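PDB 6L6J: Oxidored_FMN domain-containing protein from [Pseudomonas] geniculata N1, which probably oxidises the amine 6-hydroxypseudooxynicotine, using bound FMN and a [4Fe-4S] cluster as redox cofactors. Local coordinates for residues 27-32 and 318-323; 51-56 and 327-332; 272-277 and 296-301. All blocks are in the same frame, centred on the assembly; numbering follows the deposited sequence.

Contact 1: residues 27-32 and 318-323. With FMN (flavin mononucleotide), chain B; SF4 (iron/sulfur cluster), chain C.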
loop_
_atom_site.group_PDB
_atom_site.type_symbol
_atom_site.label_atom_id
_atom_site.label_comp_id
_atom_site.label_asym_id
_atom_site.label_seq_id
_atom_site.Cartn_x
_atom_site.Cartn_y
_atom_site.Cartn_z
ATOM N N VAL A 27 8.804 5.956 8.599
ATOM C CA VAL A 27 9.122 4.649 9.238
ATOM C C VAL A 27 9.625 3.709 8.149
ATOM O O VAL A 27 9.367 3.934 6.969
ATOM C CB VAL A 27 7.914 4.079 9.996
ATOM C CG1 VAL A 27 7.716 4.807 11.311
ATOM C CG2 VAL A 27 6.630 4.117 9.167
ATOM N N PRO A 28 10.399 2.663 8.507
ATOM C CA PRO A 28 10.934 1.731 7.523
ATOM C C PRO A 28 9.778 1.147 6.705
ATOM O O PRO A 28 8.833 0.666 7.293
ATOM C CB PRO A 28 11.619 0.608 8.324
ATOM C CG PRO A 28 11.726 1.119 9.737
ATOM C CD PRO A 28 10.785 2.310 9.884
ATOM N N HIS A 29 9.871 1.237 5.385
ATOM C CA HIS A 29 8.910 0.611 4.452
ATOM C C HIS A 29 9.648 0.243 3.162
ATOM O O HIS A 29 10.318 1.166 2.568
ATOM C CB HIS A 29 7.685 1.513 4.254
ATOM C CG HIS A 29 7.817 2.493 3.142
ATOM N ND1 HIS A 29 7.813 2.093 1.828
ATOM C CD2 HIS A 29 7.929 3.838 3.146
ATOM C CE1 HIS A 29 7.939 3.152 1.054
ATOM N NE2 HIS A 29 7.987 4.248 1.838
ATOM N N ALA A 30 9.570 -1.042 2.786
ATOM C CA ALA A 30 10.232 -1.635 1.603
ATOM C C ALA A 30 9.727 -0.941 0.349
ATOM O O ALA A 30 8.546 -0.574 0.310
ATOM C CB ALA A 30 9.978 -3.117 1.523
ATOM N N THR A 31 10.609 -0.784 -0.632
ATOM C CA THR A 31 10.287 -0.187 -1.956
ATOM C C THR A 31 10.452 -1.225 -3.072
ATOM O O THR A 31 10.094 -0.882 -4.225
ATOM C CB THR A 31 11.164 1.050 -2.199
ATOM O OG1 THR A 31 12.477 0.699 -1.765
ATOM C CG2 THR A 31 10.646 2.275 -1.477
ATOM N N ALA A 32 10.981 -2.413 -2.741
ATOM C CA ALA A 32 11.287 -3.516 -3.687
ATOM C C ALA A 32 12.244 -3.055 -4.792
ATOM O O ALA A 32 12.143 -3.561 -5.907
ATOM C CB ALA A 32 10.010 -4.065 -4.271
ATOM N N GLY A 318 4.696 9.007 13.124
ATOM C CA GLY A 318 5.208 7.960 12.222
ATOM C C GLY A 318 4.340 7.844 10.985
ATOM O O GLY A 318 3.109 7.820 11.148
ATOM N N ALA A 319 4.947 7.765 9.803
ATOM C CA ALA A 319 4.209 7.539 8.537
ATOM C C ALA A 319 5.015 6.668 7.574
ATOM O O ALA A 319 6.240 6.807 7.516
ATOM C CB ALA A 319 3.840 8.848 7.899
ATOM N N ALA A 320 4.318 5.794 6.856
ATOM C CA ALA A 320 4.810 5.133 5.620
ATOM C C ALA A 320 3.885 5.558 4.474
ATOM O O ALA A 320 4.297 6.408 3.684
ATOM C CB ALA A 320 4.886 3.619 5.794
ATOM N N ARG A 321 2.663 5.026 4.441
ATOM C CA ARG A 321 1.736 5.196 3.288
ATOM C C ARG A 321 1.499 6.681 3.022
ATOM O O ARG A 321 1.599 7.133 1.887
ATOM C CB ARG A 321 0.432 4.409 3.477
ATOM C CG ARG A 321 0.553 2.960 3.034
ATOM C CD ARG A 321 -0.578 2.062 3.462
ATOM N NE ARG A 321 -0.834 2.162 4.893
ATOM C CZ ARG A 321 -1.911 1.662 5.484
ATOM N NH1 ARG A 321 -2.800 0.980 4.782
ATOM N NH2 ARG A 321 -2.101 1.844 6.767
ATOM N N PRO A 322 1.184 7.498 4.036
ATOM C CA PRO A 322 0.979 8.935 3.810
ATOM C C PRO A 322 2.177 9.610 3.123
ATOM O O PRO A 322 1.954 10.433 2.216
ATOM C CB PRO A 322 0.731 9.485 5.220
ATOM C CG PRO A 322 0.139 8.290 5.950
ATOM C CD PRO A 322 0.911 7.096 5.425
ATOM N N SER A 323 3.399 9.228 3.509
ATOM C CA SER A 323 4.647 9.731 2.887
ATOM C C SER A 323 4.815 9.221 1.443
ATOM O O SER A 323 5.621 9.809 0.709
ATOM C CB SER A 323 5.861 9.391 3.742
ATOM O OG SER A 323 6.093 8.002 3.777
HETATM N N1 FMN B . 7.576 -2.070 8.059
HETATM C C2 FMN B . 8.815 -2.550 8.397
HETATM O O2 FMN B . 9.099 -2.602 9.597
HETATM N N3 FMN B . 9.753 -2.934 7.521
HETATM C C4 FMN B . 9.523 -2.873 6.198
HETATM O O4 FMN B . 10.383 -3.230 5.395
HETATM C C4A FMN B . 8.194 -2.391 5.728
HETATM N N5 FMN B . 7.897 -2.312 4.409
HETATM C C5A FMN B . 6.705 -1.794 4.032
HETATM C C6 FMN B . 6.422 -1.639 2.678
HETATM C C7 FMN B . 5.212 -1.091 2.303
HETATM C C7M FMN B . 4.902 -0.993 0.859
HETATM C C8 FMN B . 4.240 -0.642 3.307
HETATM C C8M FMN B . 2.904 -0.079 2.921
HETATM C C9 FMN B . 4.502 -0.784 4.644
HETATM C C9A FMN B . 5.706 -1.333 5.062
HETATM N N10 FMN B . 6.014 -1.443 6.426
HETATM C C10 FMN B . 7.237 -1.963 6.769
HETATM C "C1'" FMN B . 5.073 -1.003 7.504
HETATM C "C2'" FMN B . 5.155 0.498 7.707
HETATM O "O2'" FMN B . 6.441 0.774 8.233
HETATM C "C3'" FMN B . 4.122 1.017 8.661
HETATM O "O3'" FMN B . 4.377 0.472 9.956
HETATM C "C4'" FMN B . 2.681 0.706 8.258
HETATM O "O4'" FMN B . 2.497 0.943 6.842
HETATM C "C5'" FMN B . 1.690 1.512 9.086
HETATM O "O5'" FMN B . 1.921 2.888 8.839
HETATM P P FMN B . 1.061 3.679 7.717
HETATM O O1P FMN B . -0.373 3.644 8.193
HETATM O O2P FMN B . 1.692 5.036 7.736
HETATM O O3P FMN B . 1.290 2.918 6.425
HETATM FE FE1 SF4 C . -3.073 3.356 -1.929
HETATM FE FE2 SF4 C . -1.870 5.027 0.286
HETATM FE FE3 SF4 C . -0.752 5.141 -2.482
HETATM FE FE4 SF4 C . -0.294 2.706 -0.755
HETATM S S1 SF4 C . 0.064 4.741 -0.545
HETATM S S2 SF4 C . -1.128 3.054 -2.691
HETATM S S3 SF4 C . -2.240 2.938 0.018
HETATM S S4 SF4 C . -2.640 5.419 -1.661
HETATM O O HOH W 1 8.288 6.974 2.022
#
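Val27 and Ala319 meet through their backbones: Val27 N donates to Ala319 O at 2.9 Å, with an N-H...O angle of 160°. Apolar contacts flank this bond. Val27 CG2 lies 3.8 Å from Ala320 CB, while CG1 is directed at Gly318 CA. His29 CB meets the same methyl, Ala320 CB, also at 3.8 Å. A water joins the segments as well, 2.7 Å from His29 NE2 in the plane of the imidazole and donating to Ser323 OG at 3.0 Å. Val27 follows strand 24-26 and Ala319 is the last residue of strand 316-319, the first and eighth strands of the TIM barrel, so the contact forms where the barrel closes, and the loops leaving both strands hold FMN.

From these two segments three residues hydrogen-bond the cofactor, and Arg224, Asp266, Ser267 and Glu103 add further bonds. Ala320 N points almost straight at FMN O2P (2.9 Å, 177°), and Arg321 N donates to O3P. A bend at chi3 (-52°) swings the Arg321 guanidinium edge-on to the phosphate, with NE 2.7 Å from FMN O3P and NH2 2.9 Å from O1P; NH1 turns to Asn348 and Gly268. An alanine here would probably cost the phosphate this positive charge and leave O3P and O1P each without this side-chain donor. On the ribityl chain, FMN O2' donates to Pro28 O.

Contact 2: residues 51-56 and 327-332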
loop_
_atom_site.group_PDB
_atom_site.type_symbol
_atom_site.label_atom_id
_atom_site.label_comp_id
_atom_site.label_asym_id
_atom_site.label_seq_id
_atom_site.Cartn_x
_atom_site.Cartn_y
_atom_site.Cartn_z
ATOM N N GLY A 51 10.678 16.741 0.440
ATOM C CA GLY A 51 9.318 17.069 0.935
ATOM C C GLY A 51 9.252 17.516 2.393
ATOM O O GLY A 51 8.215 18.084 2.791
ATOM N N GLY A 52 10.293 17.268 3.186
ATOM C CA GLY A 52 10.488 17.922 4.496
ATOM C C GLY A 52 10.299 16.982 5.670
ATOM O O GLY A 52 10.154 17.481 6.843
ATOM N N TRP A 53 10.312 15.679 5.415
ATOM C CA TRP A 53 10.312 14.656 6.490
ATOM C C TRP A 53 11.627 14.788 7.265
ATOM O O TRP A 53 12.654 14.881 6.628
ATOM C CB TRP A 53 10.053 13.254 5.900
ATOM C CG TRP A 53 8.681 13.141 5.301
ATOM C CD1 TRP A 53 8.303 13.505 4.034
ATOM C CD2 TRP A 53 7.478 12.693 5.971
ATOM N NE1 TRP A 53 6.955 13.296 3.876
ATOM C CE2 TRP A 53 6.429 12.776 5.035
ATOM C CE3 TRP A 53 7.200 12.177 7.240
ATOM C CZ2 TRP A 53 5.125 12.404 5.345
ATOM C CZ3 TRP A 53 5.907 11.804 7.552
ATOM C CH2 TRP A 53 4.878 11.937 6.621
ATOM N N GLY A 54 11.555 14.915 8.584
ATOM C CA GLY A 54 12.697 15.071 9.505
ATOM C C GLY A 54 13.551 13.818 9.577
ATOM O O GLY A 54 14.761 13.963 9.721
ATOM N N VAL A 55 12.958 12.625 9.502
ATOM C CA VAL A 55 13.704 11.327 9.408
ATOM C C VAL A 55 13.201 10.549 8.171
ATOM O O VAL A 55 11.972 10.377 7.997
ATOM C CB VAL A 55 13.550 10.487 10.695
ATOM C CG1 VAL A 55 14.170 9.119 10.563
ATOM C CG2 VAL A 55 14.093 11.205 11.933
ATOM N N VAL A 56 14.109 10.047 7.346
ATOM C CA VAL A 56 13.736 9.097 6.268
ATOM C C VAL A 56 14.506 7.808 6.483
ATOM O O VAL A 56 15.727 7.868 6.641
ATOM C CB VAL A 56 13.913 9.723 4.887
ATOM C CG1 VAL A 56 13.709 8.710 3.781
ATOM C CG2 VAL A 56 12.949 10.894 4.743
ATOM N N PRO A 327 4.880 12.658 -0.500
ATOM C CA PRO A 327 6.234 12.983 -0.069
ATOM C C PRO A 327 6.355 14.421 0.456
ATOM O O PRO A 327 7.276 14.665 1.184
ATOM C CB PRO A 327 7.103 12.816 -1.325
ATOM C CG PRO A 327 6.169 12.352 -2.434
ATOM C CD PRO A 327 4.852 11.967 -1.795
ATOM N N PHE A 328 5.413 15.309 0.114
ATOM C CA PHE A 328 5.504 16.770 0.381
ATOM C C PHE A 328 4.542 17.181 1.505
ATOM O O PHE A 328 4.510 18.381 1.815
ATOM C CB PHE A 328 5.350 17.546 -0.930
ATOM C CG PHE A 328 6.680 17.733 -1.635
ATOM C CD1 PHE A 328 7.395 16.647 -2.117
ATOM C CD2 PHE A 328 7.254 18.986 -1.761
ATOM C CE1 PHE A 328 8.644 16.802 -2.701
ATOM C CE2 PHE A 328 8.492 19.149 -2.362
ATOM C CZ PHE A 328 9.193 18.053 -2.829
ATOM N N LEU A 329 3.862 16.228 2.154
ATOM C CA LEU A 329 2.893 16.517 3.248
ATOM C C LEU A 329 3.519 17.538 4.216
ATOM O O LEU A 329 2.906 18.584 4.478
ATOM C CB LEU A 329 2.455 15.203 3.916
ATOM C CG LEU A 329 1.631 15.324 5.203
ATOM C CD1 LEU A 329 0.537 14.258 5.251
ATOM C CD2 LEU A 329 2.507 15.223 6.442
ATOM N N PRO A 330 4.746 17.314 4.762
ATOM C CA PRO A 330 5.388 18.297 5.634
ATOM C C PRO A 330 5.562 19.713 5.060
ATOM O O PRO A 330 5.305 20.670 5.768
ATOM C CB PRO A 330 6.770 17.705 5.918
ATOM C CG PRO A 330 6.590 16.210 5.734
ATOM C CD PRO A 330 5.518 16.067 4.673
ATOM N N ASN A 331 6.012 19.847 3.813
ATOM C CA ASN A 331 6.322 21.187 3.240
ATOM C C ASN A 331 5.024 21.955 2.986
ATOM O O ASN A 331 5.072 23.209 3.046
ATOM C CB ASN A 331 7.198 21.108 1.995
ATOM C CG ASN A 331 8.656 20.903 2.357
ATOM O OD1 ASN A 331 9.012 20.817 3.535
ATOM N ND2 ASN A 331 9.499 20.782 1.348
ATOM N N LYS A 332 3.903 21.256 2.773
ATOM C CA LYS A 332 2.602 21.907 2.477
ATOM C C LYS A 332 1.982 22.490 3.762
ATOM O O LYS A 332 1.479 23.630 3.716
ATOM C CB LYS A 332 1.682 20.913 1.776
ATOM C CG LYS A 332 2.323 20.201 0.609
ATOM C CD LYS A 332 1.370 19.862 -0.498
ATOM C CE LYS A 332 1.868 18.679 -1.303
ATOM N NZ LYS A 332 0.901 18.261 -2.346
#
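Trp53 and Pro330 pack at about a right angle, joining the loop that enters the second strand of the TIM barrel (55-62) to helix 329-334, the second helix after the eighth strand. The pyrrolidine of Pro330 lies over one face of the indole. Its CG stands 3.4 Å from the centroid of the Trp53 five-membered ring and only 7° off the ring normal, which meets the geometry of a CH-pi contact; CD sits alongside, over NE1 and CE2. The indole is put there by chi1 (-65°), which sets Trp53 CG anti to its own carbonyl carbon and swings the ring in toward the helix. Its benzene portion reaches Leu329 obliquely, with Trp53 CZ2 4.0 Å from Leu329 CD2. Leu329 and Pro330 also rest on Phe24, and Trp53 on Val26, so the first barrel strand backs the same cluster.

A second aromatic face is filled by backbone. Gly51 CA stands over the centre of the Phe328 ring, 3.5 Å from its centroid and 8° off the normal. Gly52 is the first residue to leave the helix that runs from residue 38, with positive phi in a Schellman motif. Neither position has room for a side chain: a CB on Gly51 would collide with Pro327 O, and at Gly52 the backbone angles would jam one against the carbonyl O of the residue before.

The carbonyl of Pro327 lies at the indole edge and takes two approaches, a weak hydrogen bond from Trp53 NE1 at 3.0 Å and a CA-H...O contact from Gly51 CA, 3.2 Å from Pro327 O.

Contact 3: residues 272-277 and 296-301. With FMN (flavin mononucleotide), chain B.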
loop_
_atom_site.group_PDB
_atom_site.type_symbol
_atom_site.label_atom_id
_atom_site.label_comp_id
_atom_site.label_asym_id
_atom_site.label_seq_id
_atom_site.Cartn_x
_atom_site.Cartn_y
_atom_site.Cartn_z
ATOM N N PHE A 272 -11.084 -1.588 6.200
ATOM C CA PHE A 272 -11.207 -2.262 7.512
ATOM C C PHE A 272 -10.633 -1.418 8.658
ATOM O O PHE A 272 -11.010 -1.696 9.810
ATOM C CB PHE A 272 -10.565 -3.642 7.413
ATOM C CG PHE A 272 -11.226 -4.553 6.408
ATOM C CD1 PHE A 272 -12.502 -5.051 6.639
ATOM C CD2 PHE A 272 -10.583 -4.893 5.219
ATOM C CE1 PHE A 272 -13.115 -5.887 5.716
ATOM C CE2 PHE A 272 -11.195 -5.729 4.295
ATOM C CZ PHE A 272 -12.457 -6.226 4.544
ATOM N N PHE A 273 -9.765 -0.436 8.386
ATOM C CA PHE A 273 -9.194 0.446 9.437
ATOM C C PHE A 273 -9.446 1.901 9.052
ATOM O O PHE A 273 -9.691 2.106 7.887
ATOM C CB PHE A 273 -7.723 0.077 9.638
ATOM C CG PHE A 273 -7.486 -1.376 9.974
ATOM C CD1 PHE A 273 -7.520 -2.344 8.981
ATOM C CD2 PHE A 273 -7.217 -1.783 11.277
ATOM C CE1 PHE A 273 -7.295 -3.685 9.282
ATOM C CE2 PHE A 273 -6.997 -3.120 11.578
ATOM C CZ PHE A 273 -7.038 -4.074 10.580
ATOM N N GLU A 274 -9.448 2.838 10.007
ATOM C CA GLU A 274 -9.317 4.311 9.749
ATOM C C GLU A 274 -8.125 4.851 10.548
ATOM O O GLU A 274 -7.425 4.049 11.194
ATOM C CB GLU A 274 -10.632 5.064 10.036
ATOM C CG GLU A 274 -10.798 6.436 9.299
ATOM C CD GLU A 274 -10.753 6.522 7.766
ATOM O OE1 GLU A 274 -10.472 5.503 7.097
ATOM O OE2 GLU A 274 -10.992 7.596 7.230
ATOM N N GLU A 275 -7.882 6.160 10.459
ATOM C CA GLU A 275 -6.723 6.862 11.066
ATOM C C GLU A 275 -6.528 6.500 12.537
ATOM O O GLU A 275 -7.488 6.394 13.262
ATOM C CB GLU A 275 -6.896 8.372 11.001
ATOM C CG GLU A 275 -6.519 8.955 9.665
ATOM C CD GLU A 275 -6.301 10.447 9.763
ATOM O OE1 GLU A 275 -5.197 10.877 10.254
ATOM O OE2 GLU A 275 -7.257 11.161 9.364
ATOM N N GLY A 276 -5.274 6.402 12.950
ATOM C CA GLY A 276 -4.871 6.232 14.354
ATOM C C GLY A 276 -5.635 5.106 15.007
ATOM O O GLY A 276 -6.058 5.308 16.132
ATOM N N GLN A 277 -5.800 3.987 14.293
ATOM C CA GLN A 277 -6.463 2.742 14.780
ATOM C C GLN A 277 -5.552 2.044 15.800
ATOM O O GLN A 277 -6.080 1.236 16.606
ATOM C CB GLN A 277 -6.845 1.812 13.617
ATOM C CG GLN A 277 -5.654 1.305 12.785
ATOM C CD GLN A 277 -5.016 -0.004 13.235
ATOM O OE1 GLN A 277 -5.468 -0.644 14.208
ATOM N NE2 GLN A 277 -3.938 -0.395 12.530
ATOM N N VAL A 296 2.447 4.893 14.223
ATOM C CA VAL A 296 1.844 5.052 12.871
ATOM C C VAL A 296 0.328 4.897 13.010
ATOM O O VAL A 296 -0.123 4.240 13.961
ATOM C CB VAL A 296 2.474 4.045 11.883
ATOM C CG1 VAL A 296 3.970 4.312 11.686
ATOM C CG2 VAL A 296 2.256 2.604 12.334
ATOM N N GLY A 297 -0.431 5.514 12.104
ATOM C CA GLY A 297 -1.897 5.378 12.069
ATOM C C GLY A 297 -2.478 5.866 10.767
ATOM O O GLY A 297 -3.546 6.464 10.770
ATOM N N ARG A 298 -1.788 5.633 9.673
ATOM C CA ARG A 298 -2.166 6.183 8.344
ATOM C C ARG A 298 -2.495 7.673 8.501
ATOM O O ARG A 298 -3.511 8.128 7.940
ATOM C CB ARG A 298 -3.339 5.397 7.750
ATOM C CG ARG A 298 -3.283 5.281 6.232
ATOM C CD ARG A 298 -4.642 5.344 5.561
ATOM N NE ARG A 298 -5.570 4.386 6.137
ATOM C CZ ARG A 298 -6.869 4.589 6.319
ATOM N NH1 ARG A 298 -7.437 5.709 5.912
ATOM N NH2 ARG A 298 -7.597 3.654 6.898
ATOM N N PHE A 299 -1.636 8.403 9.220
ATOM C CA PHE A 299 -1.882 9.809 9.630
ATOM C C PHE A 299 -1.906 10.689 8.377
ATOM O O PHE A 299 -0.932 10.681 7.618
ATOM C CB PHE A 299 -0.868 10.238 10.686
ATOM C CG PHE A 299 -0.992 9.529 12.015
ATOM C CD1 PHE A 299 -2.198 9.509 12.713
ATOM C CD2 PHE A 299 0.111 8.925 12.602
ATOM C CE1 PHE A 299 -2.290 8.886 13.950
ATOM C CE2 PHE A 299 0.020 8.321 13.848
ATOM C CZ PHE A 299 -1.180 8.299 14.517
ATOM N N THR A 300 -3.014 11.409 8.177
ATOM C CA THR A 300 -3.291 12.283 7.001
ATOM C C THR A 300 -3.842 13.644 7.438
ATOM O O THR A 300 -3.570 14.627 6.735
ATOM C CB THR A 300 -4.298 11.615 6.055
ATOM O OG1 THR A 300 -4.007 10.214 6.044
ATOM C CG2 THR A 300 -4.243 12.205 4.663
ATOM N N SER A 301 -4.676 13.659 8.487
ATOM C CA SER A 301 -5.243 14.867 9.140
ATOM C C SER A 301 -4.179 15.536 10.002
ATOM O O SER A 301 -3.708 14.957 10.986
ATOM C CB SER A 301 -6.461 14.545 9.977
ATOM O OG SER A 301 -6.947 15.710 10.672
HETATM N N1 FMN B . 7.576 -2.070 8.059
HETATM C C2 FMN B . 8.815 -2.550 8.397
HETATM O O2 FMN B . 9.099 -2.602 9.597
HETATM N N3 FMN B . 9.753 -2.934 7.521
HETATM C C4 FMN B . 9.523 -2.873 6.198
HETATM O O4 FMN B . 10.383 -3.230 5.395
HETATM C C4A FMN B . 8.194 -2.391 5.728
HETATM N N5 FMN B . 7.897 -2.312 4.409
HETATM C C5A FMN B . 6.705 -1.794 4.032
HETATM C C6 FMN B . 6.422 -1.639 2.678
HETATM C C7 FMN B . 5.212 -1.091 2.303
HETATM C C7M FMN B . 4.902 -0.993 0.859
HETATM C C8 FMN B . 4.240 -0.642 3.307
HETATM C C8M FMN B . 2.904 -0.079 2.921
HETATM C C9 FMN B . 4.502 -0.784 4.644
HETATM C C9A FMN B . 5.706 -1.333 5.062
HETATM N N10 FMN B . 6.014 -1.443 6.426
HETATM C C10 FMN B . 7.237 -1.963 6.769
HETATM C "C1'" FMN B . 5.073 -1.003 7.504
HETATM C "C2'" FMN B . 5.155 0.498 7.707
HETATM O "O2'" FMN B . 6.441 0.774 8.233
HETATM C "C3'" FMN B . 4.122 1.017 8.661
HETATM O "O3'" FMN B . 4.377 0.472 9.956
HETATM C "C4'" FMN B . 2.681 0.706 8.258
HETATM O "O4'" FMN B . 2.497 0.943 6.842
HETATM C "C5'" FMN B . 1.690 1.512 9.086
HETATM O "O5'" FMN B . 1.921 2.888 8.839
HETATM P P FMN B . 1.061 3.679 7.717
HETATM O O1P FMN B . -0.373 3.644 8.193
HETATM O O2P FMN B . 1.692 5.036 7.736
HETATM O O3P FMN B . 1.290 2.918 6.425
#
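Glu275 OE1 is gripped by two consecutive backbone amides of the facing loop. Thr300 N donates to it at 3.1 Å with an N-H...O angle of 169°, and Ser301 N adds a weak bond at 3.3 Å to the same Glu275 OE1. The chain of Glu275, extended beyond CG, carries the carboxylate over to that loop. Thr300 N meets it from above the carboxylate plane, 66° out, not along its edge, while OE2 lies 3.5 Å from Ser301 CB. Ser301 is the N-cap of helix 302-310, whose positive end is likely to stabilise the charge of Glu275.

The backbones come closest at Gly276 and Gly297. Gly276 N donates to a lone pair of Gly297 O, in the carbonyl plane, at 2.8 Å. This approach depends on the glycine at Gly297, since a CB there would strike Gly276 CA; Gly276 itself has positive phi, which suits a residue without a side chain.

Arg298 serves both cofactor and loop. Its N makes a weak bond to FMN O1P, 2.9 Å away, while its side chain, bent at chi2 and chi3, leads to the opposite loop. There NH1 forms a salt bridge with Glu274 OE1 at 3.3 Å. The oxygen lies in the guanidinium plane, yet the carboxylate is turned 72° against it; Glu274 OE2 pairs with Arg441. Arg298 NH2 weakly bonds Phe273 O at the guanidinium edge.

Residues 296-301 run from the seventh barrel strand (293-296) into helix 302-310, whereas 272-277 bridges helices 263-266 and 279-282 and packs on helix 567-577 through Phe272, with Phe273 edge-to-face on His569 of that helix.

How the contacts relate
All three contacts belong to the TIM barrel. Along the chain, contacts 1 and 2 interleave: 27-32 and 51-56 come early, 318-323 and 327-332 late, so both tie the first part of the barrel to its last. Contact 3, which joins the loops following the sixth and seventh strands, falls within the span they bracket. The centre of contact 1 lies about 12 Å from that of contact 2 and about 14 Å from that of contact 3. Contact 1 touches both others, Ala319 and Ser323 packing on Trp53, and Val27 and Gly318 on Val296. Contacts 1 and 3 thus bring loops after strands one, seven and eight to FMN, while contact 2 stands farther from the cofactor.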